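Local coordinates for Serine/threonine protein phosphatase Stp1 (Streptococcus agalactiae, PDB 2PK0) that probably removes phosphate from phosphoserine and phosphothreonine of proteins, as a PP2C-family phosphatase that binds magnesium ions, at residues Glu54-Val57 and Thr58-Ser62. Numbering follows the deposited sequence.
Sequences EMTV and TDLGS
The peptide carbonyl of Glu-54 is met from the opposite faces of its plane by two donors of Thr-58, the backbone N and the hydroxyl. Thr-58 OG1 lies 2.8 Å from Glu-54 O, and Thr-58 N closes the regular helical bond to the same oxygen at 3.0 Å. With OG1 beside its own backbone N, anti to the carbonyl carbon (chi1 -52°), the hydroxyl is turned back toward the preceding turn. Two bonds thus grip one carbonyl oxygen, a common way for a helical threonine to satisfy its hydroxyl within its own helix. Glu-54 runs alongside Thr-58, its CG 3.7 Å from Thr-58 OG1.

One face of the Asp-59 carboxylate is turned to Met-55, both side chains pointing the same way: Met-55 CG lies on that side, 3.5 Å from Asp-59 OD2, as does Met-55 O, 3.3 Å from Asp-59 CG. OD2 makes its salt bridge to Lys-89 of helix 72-96, with the like-charged Glu-86 close by; the lysine probably offsets that repulsion. The main chain keeps its i to i+4 pattern: Asp-59 N to Met-55 O is 2.8 Å, and Leu-60 N to Thr-56 O and Gly-61 N to Val-57 O follow.

All this belongs to helix 48-64 of the PP2C fold, which lies on the sheet of strands 23-29, 35-43 and 103-112, with helix 72-96 alongside it. Val-57 rests on Phe-24, Phe-28, Ile-38 and Ala-40. Thr-56, whose OG1 bonds to Ala-52 O, and Leu-60 touch both Ile-106 and Glu-86, while Met-55 meets Leu-93 of helix 72-96.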
loop_
_atom_site.group_PDB
_atom_site.type_symbol
_atom_site.label_atom_id
_atom_site.label_comp_id
_atom_site.label_asym_id
_atom_site.label_seq_id
_atom_site.Cartn_x
_atom_site.Cartn_y
_atom_site.Cartn_z
ATOM N N GLU A 54 0.383 9.532 8.482
ATOM C CA GLU A 54 1.725 10.070 8.697
ATOM C C GLU A 54 2.455 9.482 9.918
ATOM O O GLU A 54 3.667 9.304 9.876
ATOM C CB GLU A 54 1.720 11.599 8.745
ATOM C CG GLU A 54 3.117 12.206 8.860
ATOM C CD GLU A 54 3.137 13.695 8.634
ATOM O OE1 GLU A 54 2.056 14.265 8.347
ATOM O OE2 GLU A 54 4.236 14.292 8.741
ATOM N N MET A 55 1.737 9.143 10.985
ATOM C CA MET A 55 2.407 8.585 12.169
ATOM C C MET A 55 2.956 7.176 11.948
ATOM O O MET A 55 4.109 6.906 12.259
ATOM C CB MET A 55 1.485 8.591 13.374
ATOM C CG MET A 55 2.185 8.566 14.703
ATOM S SD MET A 55 1.091 9.313 15.936
ATOM C CE MET A 55 1.813 10.965 16.165
ATOM N N THR A 56 2.123 6.297 11.402
ATOM C CA THR A 56 2.529 4.944 11.051
ATOM C C THR A 56 3.770 4.952 10.175
ATOM O O THR A 56 4.774 4.371 10.544
ATOM C CB THR A 56 1.408 4.232 10.293
ATOM O OG1 THR A 56 0.229 4.204 11.105
ATOM C CG2 THR A 56 1.811 2.811 9.909
ATOM N N VAL A 57 3.698 5.641 9.042
ATOM C CA VAL A 57 4.816 5.758 8.111
ATOM C C VAL A 57 6.086 6.364 8.737
ATOM O O VAL A 57 7.160 5.803 8.585
ATOM C CB VAL A 57 4.395 6.547 6.810
ATOM C CG1 VAL A 57 5.602 6.872 5.926
ATOM C CG2 VAL A 57 3.331 5.773 6.012
ATOM N N THR A 58 5.958 7.477 9.458
ATOM C CA THR A 58 7.121 8.122 10.091
ATOM C C THR A 58 7.738 7.266 11.218
ATOM O O THR A 58 8.925 7.028 11.188
ATOM C CB THR A 58 6.817 9.583 10.571
ATOM O OG1 THR A 58 6.245 10.330 9.497
ATOM C CG2 THR A 58 8.075 10.320 11.025
ATOM N N ASP A 59 6.923 6.772 12.155
ATOM C CA ASP A 59 7.388 5.919 13.268
ATOM C C ASP A 59 8.070 4.614 12.845
ATOM O O ASP A 59 9.153 4.278 13.350
ATOM C CB ASP A 59 6.240 5.565 14.221
ATOM C CG ASP A 59 5.797 6.738 15.087
ATOM O OD1 ASP A 59 6.397 7.837 14.995
ATOM O OD2 ASP A 59 4.835 6.551 15.870
ATOM N N LEU A 60 7.422 3.883 11.940
ATOM C CA LEU A 60 7.958 2.629 11.440
ATOM C C LEU A 60 9.265 2.843 10.710
ATOM O O LEU A 60 10.220 2.108 10.933
ATOM C CB LEU A 60 6.975 1.955 10.489
ATOM C CG LEU A 60 6.166 0.767 11.011
ATOM C CD1 LEU A 60 5.251 1.161 12.146
ATOM C CD2 LEU A 60 5.366 0.232 9.864
ATOM N N GLY A 61 9.296 3.869 9.858
ATOM C CA GLY A 61 10.429 4.119 8.995
ATOM C C GLY A 61 11.627 4.663 9.726
ATOM O O GLY A 61 12.784 4.364 9.392
ATOM N N SER A 62 11.338 5.453 10.750
ATOM C CA SER A 62 12.363 5.943 11.636
ATOM C C SER A 62 12.916 4.827 12.498
ATOM O O SER A 62 14.073 4.877 12.874
ATOM C CB SER A 62 11.825 7.080 12.488
ATOM O OG SER A 62 12.219 6.942 13.824
#